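Local coordinates for protein ACDH-11, isoform b (Caenorhabditis elegans, PDB 4Y9J), which belongs to the acyl-CoA dehydrogenase family and binds flavin-adenine dinucleotide in a fold with a middle beta domain between helical domains, at residues L134-P137 / V142-P145; L278-L283 / A439-I444; M327-S332 / P433-D438. One frame throughout, in Å; residues are numbered along the deposited sequence.

Contact 1 (L134-P137 / V142-P145); sequences LFSP and VSCP. With UCC (S-{(3S,5R,9R)-1-[(2R,3S,4R,5R)-5-(6-amino-9H-purin-9-yl)-4-hydroxy-3-(phosphonooxy)tetrahydrofuran-2-yl]-3,5,9-trihydroxy-8,8-dimethyl-3,5-dioxido-10,14-dioxo-2,4,6-trioxa-11,15-diaza-3lambda~5~,5lambda~5~-diphosphaheptadecan-17-yl} undecanethioate), chain F.
S136 and S143, on the two arms of the turn that joins helices 121-135 and 143-158, mark the closest backbone approach, their CA atoms 5.6 Å apart. F135 leads the apolar half of the contact. With CG anti to the backbone N (chi1 -178°), its ring reaches across to the second segment, and V142 CG1 meets the ring edge, 4.1 Å from F135 CZ. The two side chains lie aslant, and the backbone N of S143 lies obliquely off F135 CE2 at 4.0 Å. C105 touches both F135 and V142, which packs the pair against helix 96-107 of the N-terminal helical domain. Beside the ring, S136 OG rests 3.7 Å from S143 CB. No direct hydrogen bond joins the segments; one water does so instead, 2.8 Å from S136 OG and 2.7 Å from S143 OG, while donating a longer bond (3.3 Å) to S136 O. S143 OG lies in addition 3.6 Å from C10 of UCC, near the far end of its acyl chain. The pocket wall here is therefore mixed, with a buried hydroxyl that bonds to water and meets the hydrocarbon by van der Waals contact alone.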
loop_
_atom_site.group_PDB
_atom_site.type_symbol
_atom_site.label_atom_id
_atom_site.label_comp_id
_atom_site.label_asym_id
_atom_site.label_seq_id
_atom_site.Cartn_x
_atom_site.Cartn_y
_atom_site.Cartn_z
ATOM N N LEU B 134 -31.550 -8.560 8.136
ATOM C CA LEU B 134 -31.087 -7.327 8.749
ATOM C C LEU B 134 -29.539 -7.270 8.807
ATOM O O LEU B 134 -28.932 -6.217 8.536
ATOM C CB LEU B 134 -31.664 -7.164 10.130
ATOM C CG LEU B 134 -33.187 -7.171 10.208
ATOM C CD1 LEU B 134 -33.543 -7.025 11.682
ATOM C CD2 LEU B 134 -33.782 -6.049 9.379
ATOM N N PHE B 135 -28.899 -8.413 9.067
ATOM C CA PHE B 135 -27.444 -8.479 9.261
ATOM C C PHE B 135 -26.714 -8.277 7.944
ATOM O O PHE B 135 -25.735 -7.509 7.879
ATOM C CB PHE B 135 -27.062 -9.845 9.911
ATOM C CG PHE B 135 -25.600 -10.025 10.198
ATOM C CD1 PHE B 135 -24.917 -9.108 10.993
ATOM C CD2 PHE B 135 -24.904 -11.091 9.674
ATOM C CE1 PHE B 135 -23.594 -9.267 11.316
ATOM C CE2 PHE B 135 -23.541 -11.243 9.965
ATOM C CZ PHE B 135 -22.906 -10.357 10.805
ATOM N N SER B 136 -27.195 -8.944 6.892
ATOM C CA SER B 136 -26.378 -9.176 5.682
ATOM C C SER B 136 -25.710 -7.931 5.041
ATOM O O SER B 136 -24.509 -7.960 4.781
ATOM C CB SER B 136 -27.201 -9.983 4.682
ATOM O OG SER B 136 -26.326 -10.558 3.728
ATOM N N PRO B 137 -26.456 -6.824 4.821
ATOM C CA PRO B 137 -25.814 -5.686 4.202
ATOM C C PRO B 137 -24.907 -4.890 5.133
ATOM O O PRO B 137 -24.150 -4.051 4.656
ATOM C CB PRO B 137 -26.987 -4.817 3.733
ATOM C CG PRO B 137 -28.154 -5.236 4.570
ATOM C CD PRO B 137 -27.916 -6.655 4.896
ATOM N N VAL B 142 -19.344 -11.238 6.795
ATOM C CA VAL B 142 -19.515 -12.290 7.790
ATOM C C VAL B 142 -20.753 -13.154 7.501
ATOM O O VAL B 142 -20.775 -14.321 7.911
ATOM C CB VAL B 142 -19.384 -11.728 9.229
ATOM C CG1 VAL B 142 -19.701 -12.834 10.269
ATOM C CG2 VAL B 142 -17.938 -11.284 9.425
ATOM N N SER B 143 -21.671 -12.636 6.689
ATOM C CA SER B 143 -22.700 -13.411 6.115
ATOM C C SER B 143 -22.229 -14.670 5.444
ATOM O O SER B 143 -22.977 -15.632 5.399
ATOM C CB SER B 143 -23.463 -12.545 5.092
ATOM O OG SER B 143 -22.482 -11.864 4.259
ATOM N N CYS B 144 -21.054 -14.677 4.805
ATOM C CA CYS B 144 -20.584 -15.870 4.116
ATOM C C CYS B 144 -20.254 -17.044 5.054
ATOM O O CYS B 144 -20.885 -18.111 4.951
ATOM C CB CYS B 144 -19.450 -15.499 3.163
ATOM S SG CYS B 144 -18.429 -16.842 2.633
ATOM N N PRO B 145 -19.394 -16.851 6.047
ATOM C CA PRO B 145 -19.230 -17.943 6.977
ATOM C C PRO B 145 -20.511 -18.272 7.750
ATOM O O PRO B 145 -20.670 -19.427 8.114
ATOM C CB PRO B 145 -18.119 -17.490 7.905
ATOM C CG PRO B 145 -18.022 -16.020 7.679
ATOM C CD PRO B 145 -18.379 -15.803 6.261
HETATM O OA1 UCC F . -19.468 -21.015 -3.861
HETATM C CA1 UCC F . -19.256 -21.548 -2.704
HETATM C CA2 UCC F . -19.065 -20.854 -1.350
HETATM C CA3 UCC F . -19.473 -19.424 -1.185
HETATM C CA4 UCC F . -20.179 -19.174 0.190
HETATM C CA5 UCC F . -21.660 -18.849 -0.050
HETATM C CA6 UCC F . -22.120 -17.729 0.817
HETATM C CA7 UCC F . -23.587 -17.403 0.585
HETATM C CA8 UCC F . -23.737 -16.436 1.690
HETATM C CA9 UCC F . -24.392 -15.180 1.482
HETATM C C10 UCC F . -23.516 -14.018 1.624
HETATM C C11 UCC F . -23.572 -13.425 0.223
HETATM S S UCC F . -19.087 -23.185 -2.407
HETATM C CP1 UCC F . -19.227 -24.090 -3.995
HETATM C CP2 UCC F . -20.543 -23.951 -4.696
HETATM N NP1 UCC F . -20.699 -24.917 -5.803
HETATM C CP3 UCC F . -21.925 -25.086 -6.301
HETATM O OP1 UCC F . -22.903 -24.408 -5.984
HETATM C CP4 UCC F . -22.114 -26.238 -7.266
HETATM C CP5 UCC F . -22.794 -25.721 -8.542
HETATM N NP2 UCC F . -23.086 -26.941 -9.286
HETATM C CP6 UCC F . -24.158 -27.707 -9.088
HETATM O OP2 UCC F . -25.072 -27.406 -8.333
HETATM C CP8 UCC F . -24.226 -28.936 -9.972
HETATM O OP3 UCC F . -25.581 -29.055 -10.502
HETATM C CPB UCC F . -24.030 -30.269 -9.289
HETATM C CP7 UCC F . -24.722 -30.530 -7.943
HETATM C CP9 UCC F . -22.617 -30.027 -8.599
HETATM C CPA UCC F . -23.515 -31.391 -10.217
HETATM O O7 UCC F . -23.303 -32.600 -9.445
HETATM P P2 UCC F . -23.279 -34.040 -10.188
HETATM O O21 UCC F . -22.980 -35.140 -9.182
HETATM O O22 UCC F . -22.504 -33.833 -11.497
HETATM O O6 UCC F . -24.831 -34.109 -10.671
HETATM P P1 UCC F . -25.960 -35.156 -10.260
HETATM O O11 UCC F . -25.603 -36.588 -10.629
HETATM O O12 UCC F . -27.198 -34.536 -10.834
HETATM O "O5'" UCC F . -25.944 -34.957 -8.604
HETATM C "C5'" UCC F . -25.618 -36.074 -7.742
HETATM C "C4'" UCC F . -26.702 -36.302 -6.670
HETATM C "C3'" UCC F . -28.055 -36.615 -7.303
HETATM O "O3'" UCC F . -28.693 -37.463 -6.381
HETATM P P3 UCC F . -29.056 -38.962 -6.723
HETATM O O33 UCC F . -29.607 -39.460 -5.405
HETATM O O32 UCC F . -27.722 -39.627 -6.968
HETATM O O31 UCC F . -30.036 -38.850 -7.918
HETATM C "C2'" UCC F . -28.808 -35.294 -7.365
HETATM O "O2'" UCC F . -30.222 -35.390 -7.203
HETATM O "O4'" UCC F . -26.889 -35.094 -5.902
HETATM C "C1'" UCC F . -28.227 -34.655 -6.098
HETATM N N9 UCC F . -28.296 -33.188 -6.034
HETATM C C4 UCC F . -29.132 -32.558 -5.216
HETATM N N3 UCC F . -30.009 -32.932 -4.254
HETATM C C8 UCC F . -27.613 -32.310 -6.807
HETATM N N7 UCC F . -27.973 -31.061 -6.458
HETATM C C5 UCC F . -28.898 -31.138 -5.475
HETATM C C6 UCC F . -29.652 -30.181 -4.621
HETATM N N6 UCC F . -29.479 -28.849 -4.811
HETATM N N1 UCC F . -30.554 -30.692 -3.722
HETATM C C2 UCC F . -30.713 -32.021 -3.559
HETATM O O HOH W 1 -23.768 -10.231 2.566
#

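Contact 2 (L278-L283 / A439-I444); sequences LGTKQL and AQVTPI. With FAD (flavin-adenine dinucleotide), chain E.
T280 and V441 share the larger part of the buried surface, and the methyl of T280 meets the branch point and methyls of V441. T280 CG2 sits 3.8 Å from V441 CB and almost equally near both methyls of V441, so the threonine methyl abuts the whole branched end of the valine; the side chains cross at about a right angle. The hydroxyl of T280 points elsewhere. At chi1 76° OG1 lies between the backbone N and the carbonyl carbon, where it donates to G279 O over 2.7 Å, at a C=O...donor angle of 107° and tilted from the carbonyl plane. Each segment contains a type I beta turn, T280 to L283 and A439 to T442, and the contact joins a loop of the beta domain of the acyl-CoA dehydrogenase fold to a loop of the helical C-terminal domain beside the flavin. The C7M methyl of FAD is 3.6 Å from T280 OG1 and 4.0 Å from V441 CG2, which places both residues at the dimethylbenzene end of the isoalloxazine. L278 forms the second patch: its CD2 lies 3.7 Å from Q440 CG, the two chains crossing at an oblique angle. A bend at chi2 (66°) carries the Q440 amide off from L278, and its NE2 is hydrogen-bonded to S415 OG of the second subunit. L278 also packs on E428 of that subunit.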
loop_
_atom_site.group_PDB
_atom_site.type_symbol
_atom_site.label_atom_id
_atom_site.label_comp_id
_atom_site.label_asym_id
_atom_site.label_seq_id
_atom_site.Cartn_x
_atom_site.Cartn_y
_atom_site.Cartn_z
ATOM N N LEU B 278 -13.148 -8.653 -6.896
ATOM C CA LEU B 278 -13.974 -7.461 -7.155
ATOM C C LEU B 278 -14.646 -6.892 -5.921
ATOM O O LEU B 278 -14.625 -5.647 -5.643
ATOM C CB LEU B 278 -15.053 -7.756 -8.239
ATOM C CG LEU B 278 -16.136 -6.700 -8.480
ATOM C CD1 LEU B 278 -15.541 -5.327 -8.835
ATOM C CD2 LEU B 278 -17.110 -7.208 -9.559
ATOM N N GLY B 279 -15.322 -7.812 -5.234
ATOM C CA GLY B 279 -15.939 -7.533 -3.964
ATOM C C GLY B 279 -15.748 -8.662 -3.011
ATOM O O GLY B 279 -14.928 -9.542 -3.257
ATOM N N THR B 280 -16.528 -8.673 -1.906
ATOM C CA THR B 280 -16.224 -9.543 -0.783
ATOM C C THR B 280 -14.783 -9.398 -0.273
ATOM O O THR B 280 -14.184 -10.345 0.299
ATOM C CB THR B 280 -16.604 -11.055 -1.011
ATOM O OG1 THR B 280 -15.660 -11.692 -1.871
ATOM C CG2 THR B 280 -18.057 -11.238 -1.657
ATOM N N LYS B 281 -14.205 -8.222 -0.465
ATOM C CA LYS B 281 -12.825 -7.996 -0.105
ATOM C C LYS B 281 -12.562 -8.180 1.434
ATOM O O LYS B 281 -11.435 -8.431 1.823
ATOM C CB LYS B 281 -12.356 -6.547 -0.545
ATOM C CG LYS B 281 -12.299 -6.332 -2.044
ATOM C CD LYS B 281 -11.667 -4.941 -2.384
ATOM C CE LYS B 281 -11.414 -4.741 -3.871
ATOM N NZ LYS B 281 -10.332 -5.651 -4.285
ATOM N N GLN B 282 -13.595 -8.028 2.225
ATOM C CA GLN B 282 -13.569 -8.243 3.650
ATOM C C GLN B 282 -13.228 -9.679 4.005
ATOM O O GLN B 282 -12.613 -9.942 5.058
ATOM C CB GLN B 282 -14.929 -7.904 4.325
ATOM C CG GLN B 282 -15.642 -6.630 3.862
ATOM C CD GLN B 282 -16.535 -6.849 2.635
ATOM O OE1 GLN B 282 -16.338 -7.746 1.825
ATOM N NE2 GLN B 282 -17.497 -6.024 2.521
ATOM N N LEU B 283 -13.691 -10.587 3.157
ATOM C CA LEU B 283 -13.655 -12.035 3.389
ATOM C C LEU B 283 -12.316 -12.657 2.959
ATOM O O LEU B 283 -11.900 -12.470 1.819
ATOM C CB LEU B 283 -14.822 -12.630 2.581
ATOM C CG LEU B 283 -14.874 -14.120 2.438
ATOM C CD1 LEU B 283 -15.341 -14.733 3.734
ATOM C CD2 LEU B 283 -15.922 -14.451 1.375
ATOM N N ALA B 439 -22.818 -7.224 -4.104
ATOM C CA ALA B 439 -24.019 -7.795 -4.708
ATOM C C ALA B 439 -23.664 -8.636 -5.951
ATOM O O ALA B 439 -24.334 -9.616 -6.237
ATOM C CB ALA B 439 -24.996 -6.680 -5.107
ATOM N N GLN B 440 -22.595 -8.270 -6.668
ATOM C CA GLN B 440 -22.132 -9.004 -7.829
ATOM C C GLN B 440 -21.622 -10.422 -7.517
ATOM O O GLN B 440 -21.553 -11.257 -8.409
ATOM C CB GLN B 440 -21.129 -8.151 -8.633
ATOM C CG GLN B 440 -20.462 -8.804 -9.814
ATOM C CD GLN B 440 -21.470 -9.135 -10.929
ATOM O OE1 GLN B 440 -22.007 -10.287 -10.987
ATOM N NE2 GLN B 440 -21.798 -8.181 -11.703
ATOM N N VAL B 441 -21.236 -10.710 -6.267
ATOM C CA VAL B 441 -20.910 -12.098 -5.952
ATOM C C VAL B 441 -22.155 -13.063 -6.047
ATOM O O VAL B 441 -22.028 -14.254 -6.340
ATOM C CB VAL B 441 -20.242 -12.244 -4.576
ATOM C CG1 VAL B 441 -21.234 -12.307 -3.443
ATOM C CG2 VAL B 441 -19.339 -13.483 -4.620
ATOM N N THR B 442 -23.305 -12.485 -5.766
ATOM C CA THR B 442 -24.516 -13.284 -5.474
ATOM C C THR B 442 -25.058 -14.107 -6.680
ATOM O O THR B 442 -25.541 -15.188 -6.443
ATOM C CB THR B 442 -25.621 -12.518 -4.739
ATOM O OG1 THR B 442 -26.233 -11.496 -5.545
ATOM C CG2 THR B 442 -25.140 -11.902 -3.474
ATOM N N PRO B 443 -24.954 -13.623 -7.924
ATOM C CA PRO B 443 -25.329 -14.528 -9.033
ATOM C C PRO B 443 -24.275 -15.498 -9.455
ATOM O O PRO B 443 -24.569 -16.306 -10.370
ATOM C CB PRO B 443 -25.626 -13.542 -10.191
ATOM C CG PRO B 443 -24.654 -12.427 -9.884
ATOM C CD PRO B 443 -24.779 -12.230 -8.427
ATOM N N ILE B 444 -23.091 -15.485 -8.806
ATOM C CA ILE B 444 -21.942 -16.290 -9.257
ATOM C C ILE B 444 -21.700 -17.505 -8.362
ATOM O O ILE B 444 -21.704 -18.688 -8.827
ATOM C CB ILE B 444 -20.689 -15.433 -9.432
ATOM C CG1 ILE B 444 -20.914 -14.392 -10.551
ATOM C CG2 ILE B 444 -19.492 -16.314 -9.802
ATOM C CD1 ILE B 444 -19.784 -13.362 -10.674
HETATM P PA FAD E . -17.458 -22.323 -14.546
HETATM O O1A FAD E . -18.416 -23.490 -14.311
HETATM O O2A FAD E . -16.106 -22.630 -15.212
HETATM O O5B FAD E . -18.118 -21.273 -15.582
HETATM C C5B FAD E . -19.383 -20.702 -15.269
HETATM C C4B FAD E . -20.081 -20.425 -16.571
HETATM O O4B FAD E . -20.202 -21.710 -17.220
HETATM C C3B FAD E . -21.438 -19.819 -16.417
HETATM O O3B FAD E . -21.899 -19.167 -17.661
HETATM C C2B FAD E . -22.258 -21.092 -16.329
HETATM O O2B FAD E . -23.645 -20.855 -16.620
HETATM C C1B FAD E . -21.577 -21.957 -17.417
HETATM N N9A FAD E . -21.928 -23.384 -17.285
HETATM C C8A FAD E . -21.405 -24.279 -16.390
HETATM N N7A FAD E . -22.027 -25.486 -16.531
HETATM C C5A FAD E . -22.923 -25.376 -17.561
HETATM C C6A FAD E . -23.880 -26.267 -18.221
HETATM N N6A FAD E . -23.983 -27.568 -17.829
HETATM N N1A FAD E . -24.620 -25.738 -19.227
HETATM C C2A FAD E . -24.526 -24.454 -19.592
HETATM N N3A FAD E . -23.675 -23.587 -19.045
HETATM C C4A FAD E . -22.862 -23.995 -18.043
HETATM N N1 FAD E . -16.225 -22.366 -4.017
HETATM C C2 FAD E . -16.014 -23.164 -2.927
HETATM O O2 FAD E . -16.166 -24.404 -3.085
HETATM N N3 FAD E . -15.784 -22.725 -1.736
HETATM C C4 FAD E . -15.637 -21.464 -1.401
HETATM O O4 FAD E . -15.393 -21.120 -0.266
HETATM C C4X FAD E . -15.827 -20.500 -2.543
HETATM N N5 FAD E . -15.554 -19.144 -2.291
HETATM C C5X FAD E . -15.742 -18.340 -3.449
HETATM C C6 FAD E . -15.540 -16.946 -3.221
HETATM C C7 FAD E . -15.739 -16.051 -4.325
HETATM C C7M FAD E . -15.554 -14.602 -4.009
HETATM C C8 FAD E . -16.047 -16.606 -5.627
HETATM C C8M FAD E . -16.228 -15.656 -6.822
HETATM C C9 FAD E . -16.241 -17.963 -5.859
HETATM C C9A FAD E . -16.062 -18.877 -4.769
HETATM N N10 FAD E . -16.206 -20.219 -4.988
HETATM C C10 FAD E . -16.051 -21.057 -3.856
HETATM C "C1'" FAD E . -16.418 -20.755 -6.284
HETATM C "C2'" FAD E . -17.811 -20.711 -6.925
HETATM O "O2'" FAD E . -18.687 -21.684 -6.390
HETATM C "C3'" FAD E . -17.649 -20.933 -8.426
HETATM O "O3'" FAD E . -16.948 -19.804 -8.883
HETATM C "C4'" FAD E . -18.994 -21.097 -9.109
HETATM O "O4'" FAD E . -19.686 -22.256 -8.640
HETATM C "C5'" FAD E . -18.831 -21.136 -10.633
HETATM O "O5'" FAD E . -17.945 -22.268 -11.013
HETATM P P FAD E . -16.564 -21.894 -11.860
HETATM O O1P FAD E . -15.916 -20.757 -11.175
HETATM O O2P FAD E . -15.831 -23.190 -12.099
HETATM O O3P FAD E . -17.188 -21.388 -13.287
#

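Contact 3 (M327-S332 / P433-D438); sequences MRRIIS and PTLLRD
Apolar packing between two helices centres on L435, whose forked end rests against two neighbouring residues of helix 304-338. Its CD1 lies 3.8 Å from I330 CD1, methyl against methyl. I330 extends toward it because CG1 is anti to the backbone N (chi1 -160°) and chi2 then turns CD1 to the leucine. The backbones are nearest at this same pair, I330 CA and L435 CA being 7.5 Å apart. The second half of the contact is aliphatic as well, although an arginine provides it: R329 CG lies 3.9 Å from L435 CD2 and equally far from L435 CD1, so a methylene is set against the fork of the leucine, and the two chains cross at about a right angle. Both segments belong to the mainly helical C-terminal domain of the acyl-CoA dehydrogenase fold, where the short helix 432-439 packs here against the long helix 304-338; Y326 on that long helix also touches L435.

Polar interactions are made away from this apolar patch. The arginine chain bends at chi2 and chi3 (60° and 64°) beyond CG, which takes the guanidinium group of R329 to a salt bridge from NH1 to E66 and a hydrogen bond from NH2 to S138, so the buried charge has partners on both terminal nitrogens. The backbone of helix 432-439 is also bonded to the second subunit, whose Y426 hydroxyl meets the backbone O of R437.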
loop_
_atom_site.group_PDB
_atom_site.type_symbol
_atom_site.label_atom_id
_atom_site.label_comp_id
_atom_site.label_asym_id
_atom_site.label_seq_id
_atom_site.Cartn_x
_atom_site.Cartn_y
_atom_site.Cartn_z
ATOM N N MET B 327 -30.359 -5.131 -2.224
ATOM C CA MET B 327 -31.461 -4.446 -2.900
ATOM C C MET B 327 -32.210 -3.525 -1.937
ATOM O O MET B 327 -32.390 -2.321 -2.182
ATOM C CB MET B 327 -32.381 -5.456 -3.550
ATOM C CG MET B 327 -31.721 -6.263 -4.654
ATOM S SD MET B 327 -32.492 -7.869 -5.118
ATOM C CE MET B 327 -34.043 -7.274 -5.560
ATOM N N ARG B 328 -32.607 -4.050 -0.797
ATOM C CA ARG B 328 -33.293 -3.232 0.207
ATOM C C ARG B 328 -32.382 -2.130 0.730
ATOM O O ARG B 328 -32.850 -0.993 0.935
ATOM C CB ARG B 328 -33.785 -4.102 1.344
ATOM C CG ARG B 328 -34.287 -3.350 2.607
ATOM C CD ARG B 328 -35.440 -2.424 2.356
ATOM N NE ARG B 328 -36.574 -3.163 1.783
ATOM C CZ ARG B 328 -37.385 -2.751 0.825
ATOM N NH1 ARG B 328 -37.207 -1.555 0.260
ATOM N NH2 ARG B 328 -38.402 -3.540 0.425
ATOM N N ARG B 329 -31.120 -2.434 0.989
ATOM C CA ARG B 329 -30.224 -1.419 1.536
ATOM C C ARG B 329 -30.096 -0.177 0.576
ATOM O O ARG B 329 -30.236 0.958 0.996
ATOM C CB ARG B 329 -28.847 -2.014 1.901
ATOM C CG ARG B 329 -27.825 -1.005 2.386
ATOM C CD ARG B 329 -28.313 -0.296 3.642
ATOM N NE ARG B 329 -28.484 -1.208 4.803
ATOM C CZ ARG B 329 -27.514 -1.536 5.661
ATOM N NH1 ARG B 329 -26.264 -1.134 5.464
ATOM N NH2 ARG B 329 -27.785 -2.347 6.681
ATOM N N ILE B 330 -29.869 -0.431 -0.690
ATOM C CA ILE B 330 -29.708 0.643 -1.637
ATOM C C ILE B 330 -30.973 1.439 -1.754
ATOM O O ILE B 330 -30.907 2.642 -1.814
ATOM C CB ILE B 330 -29.068 0.190 -2.961
ATOM C CG1 ILE B 330 -28.474 1.399 -3.715
ATOM C CG2 ILE B 330 -30.092 -0.458 -3.857
ATOM C CD1 ILE B 330 -27.334 2.058 -2.971
ATOM N N ILE B 331 -32.141 0.812 -1.711
ATOM C CA ILE B 331 -33.364 1.523 -1.825
ATOM C C ILE B 331 -33.596 2.348 -0.541
ATOM O O ILE B 331 -34.043 3.472 -0.597
ATOM C CB ILE B 331 -34.552 0.534 -2.046
ATOM C CG1 ILE B 331 -34.462 -0.195 -3.390
ATOM C CG2 ILE B 331 -35.906 1.232 -1.892
ATOM C CD1 ILE B 331 -35.546 -1.272 -3.510
ATOM N N SER B 332 -33.337 1.768 0.621
ATOM C CA SER B 332 -33.427 2.520 1.863
ATOM C C SER B 332 -32.532 3.763 1.868
ATOM O O SER B 332 -32.934 4.850 2.330
ATOM C CB SER B 332 -33.078 1.618 3.092
ATOM O OG SER B 332 -33.286 2.312 4.299
ATOM N N PRO B 433 -20.506 2.075 -3.293
ATOM C CA PRO B 433 -20.036 1.083 -4.223
ATOM C C PRO B 433 -19.779 -0.273 -3.689
ATOM O O PRO B 433 -19.947 -1.245 -4.435
ATOM C CB PRO B 433 -18.690 1.657 -4.775
ATOM C CG PRO B 433 -18.891 3.095 -4.618
ATOM C CD PRO B 433 -19.658 3.268 -3.302
ATOM N N THR B 434 -19.456 -0.377 -2.412
ATOM C CA THR B 434 -19.337 -1.688 -1.808
ATOM C C THR B 434 -20.596 -2.560 -2.042
ATOM O O THR B 434 -20.479 -3.741 -2.263
ATOM C CB THR B 434 -19.094 -1.580 -0.307
ATOM O OG1 THR B 434 -17.904 -0.801 -0.078
ATOM C CG2 THR B 434 -18.946 -2.922 0.277
ATOM N N LEU B 435 -21.759 -1.946 -1.915
ATOM C CA LEU B 435 -23.016 -2.632 -2.107
ATOM C C LEU B 435 -23.079 -3.229 -3.486
ATOM O O LEU B 435 -23.542 -4.384 -3.631
ATOM C CB LEU B 435 -24.219 -1.703 -1.890
ATOM C CG LEU B 435 -24.317 -1.120 -0.473
ATOM C CD1 LEU B 435 -25.374 -0.050 -0.497
ATOM C CD2 LEU B 435 -24.665 -2.235 0.507
ATOM N N LEU B 436 -22.605 -2.520 -4.511
ATOM C CA LEU B 436 -22.653 -3.048 -5.883
ATOM C C LEU B 436 -21.615 -4.181 -6.095
ATOM O O LEU B 436 -21.937 -5.266 -6.636
ATOM C CB LEU B 436 -22.367 -1.955 -6.899
ATOM C CG LEU B 436 -22.385 -2.346 -8.348
ATOM C CD1 LEU B 436 -23.764 -2.729 -8.829
ATOM C CD2 LEU B 436 -21.843 -1.211 -9.172
ATOM N N ARG B 437 -20.367 -3.931 -5.666
ATOM C CA ARG B 437 -19.272 -4.887 -5.838
ATOM C C ARG B 437 -19.629 -6.239 -5.125
ATOM O O ARG B 437 -19.403 -7.334 -5.669
ATOM C CB ARG B 437 -17.965 -4.272 -5.338
ATOM C CG ARG B 437 -17.498 -3.083 -6.236
ATOM C CD ARG B 437 -16.086 -2.709 -5.901
ATOM N NE ARG B 437 -15.985 -2.051 -4.632
ATOM C CZ ARG B 437 -15.679 -2.595 -3.480
ATOM N NH1 ARG B 437 -15.345 -3.875 -3.377
ATOM N NH2 ARG B 437 -15.610 -1.794 -2.418
ATOM N N ASP B 438 -20.123 -6.130 -3.910
ATOM C CA ASP B 438 -20.568 -7.255 -3.107
ATOM C C ASP B 438 -21.818 -7.987 -3.668
ATOM O O ASP B 438 -21.835 -9.212 -3.755
ATOM C CB ASP B 438 -20.725 -6.865 -1.628
ATOM C CG ASP B 438 -19.335 -6.493 -0.925
ATOM O OD1 ASP B 438 -18.218 -6.508 -1.564
ATOM O OD2 ASP B 438 -19.341 -6.194 0.337
#

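The three contacts lie close together, with centres 12 to 13 Å apart, and each pair touches directly. Contacts 2 and 3 are joined by polar bonds: the carboxylate of D438 in contact 3 probably accepts from T280 N through OD1 (2.8 Å) and from Q282 NE2 through OD2 (2.9 Å), which bonds it to both the start and the interior of the T280-L283 turn. Contacts 1 and 2 meet by packing, C144 SG lying 3.7 Å from L283 CD2, while P137 CG of contact 1 packs on R329 NH2 of contact 3 at 3.6 Å. Contact 1 lines the UCC pocket and contact 2 borders FAD, with the V441 side chain also about 4 Å from UCC, whereas the I330 side chain of contact 3 stands about 11 Å from a bound FAD.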